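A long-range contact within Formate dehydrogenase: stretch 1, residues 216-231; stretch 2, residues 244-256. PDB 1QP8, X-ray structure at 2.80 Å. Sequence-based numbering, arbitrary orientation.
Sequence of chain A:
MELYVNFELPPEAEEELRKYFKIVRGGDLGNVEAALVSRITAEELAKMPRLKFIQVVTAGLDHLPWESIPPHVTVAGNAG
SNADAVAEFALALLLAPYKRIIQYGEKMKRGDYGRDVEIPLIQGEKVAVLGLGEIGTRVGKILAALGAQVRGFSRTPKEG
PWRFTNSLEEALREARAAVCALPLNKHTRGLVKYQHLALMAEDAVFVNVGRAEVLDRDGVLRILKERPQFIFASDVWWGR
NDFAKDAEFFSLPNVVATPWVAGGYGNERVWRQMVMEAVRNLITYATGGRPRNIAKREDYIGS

Stretch 1, residues 216-231: DRDGVLRILKERPQFI
Stretch 2, residues 244-256: AKDAEFFSLPNVV

Stretch 1 begins with a helix from R217, capped by D216, whose OD2 accepts a weak bond from G219 N (3.2 Å); stretch 2 runs from a 3-10 turn through a short helix (247-250) into a strand at V255. Nearest CA pairs set the register, R217-D246 at 9.5 Å, L221-F249 at 7.2 Å and I231-N254 at 4.9 Å, and 682 Å² is buried. R217 (chi1 t, chi2 t, chi3 116°) reaches two carboxylates: NH2 lies 2.6 Å from E248 OE2 in a salt bridge, and NH1 pairs with D246 OD1, modelled too close for its length to be trusted. F249 CE1 lies over one face of the guanidinium. The F249 ring (chi1 m, chi2 88°) is a knob among R217, V220, L221 and L224. V220 CG1 approaches F249 CE2 at 3.8 Å; L221 (t, p) sets CD1 over the ring face, 3.6 Å from its centroid, and 4.0 Å from L252 CD1. L224 (m, t) points toward stretch 2, its CD1 3.8 Å from F249 CD2 and 3.4 Å from V255 CG2. Buried N254 (chi1 p), whose amide suits main-chain carbonyl acceptors, bridges the helix and the following type I turn, R227 to F230: ND2 donates to L224 O (3.0 Å) and F230 O (2.8 Å). Extended I231 closes the contact, CA 3.3 Å from N254 O.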

# COMPACT_ATOMS: atom_id res chain seq x y z
N ASP A 216 16.69 15.50 -11.46
CA ASP A 216 17.72 16.50 -11.22
C ASP A 216 17.70 16.73 -9.72
O ASP A 216 16.75 17.31 -9.18
CB ASP A 216 17.39 17.78 -12.00
CG ASP A 216 18.16 19.00 -11.51
OD1 ASP A 216 19.38 18.91 -11.25
OD2 ASP A 216 17.52 20.06 -11.40
N ARG A 217 18.75 16.25 -9.04
CA ARG A 217 18.85 16.39 -7.60
C ARG A 217 18.50 17.79 -7.08
O ARG A 217 17.73 17.93 -6.14
CB ARG A 217 20.24 15.99 -7.13
CG ARG A 217 20.22 15.55 -5.69
CD ARG A 217 21.60 15.42 -5.09
NE ARG A 217 21.77 16.39 -4.02
CZ ARG A 217 22.37 16.13 -2.86
NH1 ARG A 217 22.87 14.93 -2.64
NH2 ARG A 217 22.48 17.07 -1.93
N ASP A 218 19.06 18.82 -7.70
CA ASP A 218 18.77 20.18 -7.27
C ASP A 218 17.29 20.54 -7.36
O ASP A 218 16.78 21.28 -6.52
CB ASP A 218 19.59 21.17 -8.07
CG ASP A 218 20.99 21.34 -7.51
OD1 ASP A 218 21.39 20.52 -6.66
OD2 ASP A 218 21.69 22.29 -7.92
N GLY A 219 16.62 20.02 -8.38
CA GLY A 219 15.21 20.33 -8.56
C GLY A 219 14.37 19.79 -7.43
O GLY A 219 13.54 20.51 -6.88
N VAL A 220 14.60 18.52 -7.09
CA VAL A 220 13.87 17.86 -6.01
C VAL A 220 14.00 18.66 -4.73
O VAL A 220 13.01 19.01 -4.07
CB VAL A 220 14.46 16.48 -5.71
CG1 VAL A 220 13.47 15.68 -4.88
CG2 VAL A 220 14.82 15.76 -7.01
N LEU A 221 15.25 18.95 -4.38
CA LEU A 221 15.58 19.70 -3.20
C LEU A 221 14.81 21.01 -3.18
O LEU A 221 14.20 21.40 -2.18
CB LEU A 221 17.08 19.97 -3.22
CG LEU A 221 17.90 20.13 -1.95
CD1 LEU A 221 17.53 19.07 -0.91
CD2 LEU A 221 19.36 20.01 -2.35
N ARG A 222 14.82 21.70 -4.31
CA ARG A 222 14.16 22.97 -4.40
C ARG A 222 12.66 22.91 -4.20
O ARG A 222 12.11 23.69 -3.42
CB ARG A 222 14.44 23.63 -5.73
CG ARG A 222 13.48 24.74 -6.03
CD ARG A 222 13.83 25.47 -7.29
NE ARG A 222 12.71 26.29 -7.71
CZ ARG A 222 12.78 27.27 -8.59
NH1 ARG A 222 13.94 27.57 -9.16
NH2 ARG A 222 11.68 27.95 -8.90
N ILE A 223 11.99 22.01 -4.90
CA ILE A 223 10.55 21.95 -4.73
C ILE A 223 10.19 21.49 -3.32
O ILE A 223 9.19 21.92 -2.76
CB ILE A 223 9.86 21.03 -5.76
CG1 ILE A 223 8.36 21.32 -5.77
CG2 ILE A 223 10.09 19.57 -5.42
CD1 ILE A 223 7.57 20.49 -6.75
N LEU A 224 11.02 20.61 -2.75
CA LEU A 224 10.75 20.13 -1.41
C LEU A 224 10.80 21.30 -0.45
O LEU A 224 9.99 21.36 0.47
CB LEU A 224 11.77 19.09 -0.99
CG LEU A 224 11.39 17.67 -1.41
CD1 LEU A 224 12.59 16.75 -1.25
CD2 LEU A 224 10.22 17.22 -0.58
N LYS A 225 11.74 22.21 -0.66
CA LYS A 225 11.87 23.39 0.22
C LYS A 225 10.79 24.43 -0.03
O LYS A 225 10.66 25.38 0.74
CB LYS A 225 13.23 24.05 0.05
CG LYS A 225 14.37 23.33 0.72
CD LYS A 225 15.70 23.89 0.24
CE LYS A 225 16.86 23.16 0.89
NZ LYS A 225 18.16 23.45 0.19
N GLU A 226 10.03 24.28 -1.11
CA GLU A 226 8.98 25.24 -1.43
C GLU A 226 7.61 24.71 -1.06
O GLU A 226 6.77 25.45 -0.55
CB GLU A 226 8.96 25.58 -2.92
CG GLU A 226 10.26 26.13 -3.47
CD GLU A 226 10.06 26.64 -4.88
OE1 GLU A 226 9.11 26.17 -5.54
OE2 GLU A 226 10.86 27.50 -5.33
N ARG A 227 7.36 23.44 -1.35
CA ARG A 227 6.07 22.87 -1.05
C ARG A 227 6.13 21.88 0.10
O ARG A 227 6.48 20.71 -0.07
CB ARG A 227 5.49 22.23 -2.33
CG ARG A 227 5.21 23.30 -3.39
CD ARG A 227 5.51 22.89 -4.83
NE ARG A 227 4.36 22.28 -5.49
CZ ARG A 227 4.13 22.35 -6.80
NH1 ARG A 227 4.96 23.01 -7.59
NH2 ARG A 227 3.06 21.76 -7.31
N PRO A 228 5.82 22.36 1.31
CA PRO A 228 5.84 21.53 2.52
C PRO A 228 4.96 20.27 2.40
O PRO A 228 5.29 19.22 2.93
CB PRO A 228 5.36 22.49 3.60
CG PRO A 228 5.89 23.82 3.12
CD PRO A 228 5.54 23.76 1.65
N GLN A 229 3.84 20.39 1.68
CA GLN A 229 2.92 19.28 1.49
C GLN A 229 3.43 18.33 0.41
O GLN A 229 2.93 17.20 0.27
CB GLN A 229 1.55 19.80 1.09
CG GLN A 229 1.04 20.92 1.96
CD GLN A 229 0.70 20.46 3.36
OE1 GLN A 229 -0.24 19.69 3.55
NE2 GLN A 229 1.46 20.93 4.34
N PHE A 230 4.41 18.78 -0.37
CA PHE A 230 4.97 17.94 -1.41
C PHE A 230 5.90 16.92 -0.76
O PHE A 230 6.78 17.27 0.03
CB PHE A 230 5.74 18.77 -2.43
CG PHE A 230 6.23 17.98 -3.62
CD1 PHE A 230 5.41 17.75 -4.71
CD2 PHE A 230 7.54 17.48 -3.65
CE1 PHE A 230 5.87 17.03 -5.82
CE2 PHE A 230 8.01 16.77 -4.75
CZ PHE A 230 7.17 16.55 -5.84
N ILE A 231 5.72 15.65 -1.10
CA ILE A 231 6.54 14.63 -0.50
C ILE A 231 7.35 13.80 -1.48
O ILE A 231 6.85 13.36 -2.50
CB ILE A 231 5.69 13.69 0.35
CG1 ILE A 231 5.07 14.46 1.51
CG2 ILE A 231 6.53 12.52 0.83
CD1 ILE A 231 4.24 13.61 2.42
N ALA A 244 25.02 9.04 3.07
CA ALA A 244 25.48 10.18 3.85
C ALA A 244 25.44 11.43 2.99
O ALA A 244 25.06 12.50 3.46
CB ALA A 244 26.89 9.93 4.33
N LYS A 245 25.79 11.28 1.71
CA LYS A 245 25.81 12.40 0.78
C LYS A 245 24.45 13.06 0.57
O LYS A 245 24.39 14.25 0.28
CB LYS A 245 26.37 11.94 -0.56
CG LYS A 245 27.81 11.52 -0.50
CD LYS A 245 28.27 11.03 -1.85
CE LYS A 245 29.68 10.45 -1.78
NZ LYS A 245 30.13 9.80 -3.05
N ASP A 246 23.38 12.28 0.73
CA ASP A 246 22.03 12.81 0.55
C ASP A 246 21.31 13.07 1.88
O ASP A 246 20.09 13.22 1.93
CB ASP A 246 21.20 11.84 -0.29
CG ASP A 246 21.65 11.80 -1.74
OD1 ASP A 246 22.08 12.86 -2.24
OD2 ASP A 246 21.56 10.73 -2.40
N ALA A 247 22.09 13.14 2.95
CA ALA A 247 21.54 13.38 4.27
C ALA A 247 20.70 14.64 4.35
O ALA A 247 19.77 14.73 5.16
CB ALA A 247 22.66 13.45 5.26
N GLU A 248 21.02 15.64 3.54
CA GLU A 248 20.23 16.86 3.60
C GLU A 248 18.78 16.62 3.20
O GLU A 248 17.91 17.45 3.46
CB GLU A 248 20.83 17.94 2.72
CG GLU A 248 21.06 17.55 1.29
CD GLU A 248 21.87 18.61 0.57
OE1 GLU A 248 21.35 19.72 0.36
OE2 GLU A 248 23.04 18.33 0.23
N PHE A 249 18.52 15.49 2.55
CA PHE A 249 17.15 15.18 2.16
C PHE A 249 16.44 14.54 3.34
O PHE A 249 15.30 14.89 3.66
CB PHE A 249 17.11 14.22 0.97
CG PHE A 249 17.22 14.89 -0.38
CD1 PHE A 249 18.46 15.16 -0.96
CD2 PHE A 249 16.07 15.29 -1.06
CE1 PHE A 249 18.55 15.81 -2.18
CE2 PHE A 249 16.16 15.94 -2.28
CZ PHE A 249 17.40 16.20 -2.84
N PHE A 250 17.14 13.62 3.99
CA PHE A 250 16.57 12.89 5.12
C PHE A 250 16.13 13.78 6.29
O PHE A 250 15.26 13.39 7.09
CB PHE A 250 17.57 11.84 5.59
CG PHE A 250 18.17 11.04 4.46
CD1 PHE A 250 19.49 10.59 4.52
CD2 PHE A 250 17.44 10.80 3.29
CE1 PHE A 250 20.07 9.93 3.45
CE2 PHE A 250 18.01 10.14 2.22
CZ PHE A 250 19.33 9.70 2.29
N SER A 251 16.70 14.97 6.39
CA SER A 251 16.34 15.87 7.48
C SER A 251 15.16 16.76 7.11
O SER A 251 14.73 17.61 7.91
CB SER A 251 17.53 16.74 7.86
OG SER A 251 17.87 17.56 6.76
N LEU A 252 14.66 16.59 5.89
CA LEU A 252 13.50 17.37 5.47
C LEU A 252 12.30 16.56 5.92
O LEU A 252 12.21 15.35 5.69
CB LEU A 252 13.51 17.59 3.96
CG LEU A 252 14.53 18.67 3.54
CD1 LEU A 252 14.88 18.61 2.06
CD2 LEU A 252 13.94 20.03 3.90
N PRO A 253 11.37 17.20 6.64
CA PRO A 253 10.20 16.48 7.11
C PRO A 253 9.29 15.93 6.02
O PRO A 253 8.52 15.00 6.27
CB PRO A 253 9.52 17.48 8.04
CG PRO A 253 10.04 18.80 7.60
CD PRO A 253 11.48 18.51 7.30
N ASN A 254 9.39 16.46 4.81
CA ASN A 254 8.55 15.94 3.74
C ASN A 254 9.28 14.98 2.82
O ASN A 254 9.04 14.96 1.61
CB ASN A 254 7.93 17.09 2.94
CG ASN A 254 8.94 18.13 2.53
OD1 ASN A 254 9.97 18.34 3.20
ND2 ASN A 254 8.64 18.82 1.43
N VAL A 255 10.17 14.18 3.40
CA VAL A 255 10.89 13.17 2.64
C VAL A 255 10.78 11.83 3.36
O VAL A 255 10.84 11.78 4.58
CB VAL A 255 12.38 13.51 2.45
CG1 VAL A 255 13.11 12.30 1.87
CG2 VAL A 255 12.56 14.70 1.52
N VAL A 256 10.59 10.76 2.60
CA VAL A 256 10.54 9.43 3.17
C VAL A 256 11.67 8.75 2.44
O VAL A 256 11.73 8.79 1.21
CB VAL A 256 9.25 8.67 2.85
CG1 VAL A 256 9.43 7.20 3.23
CG2 VAL A 256 8.06 9.28 3.63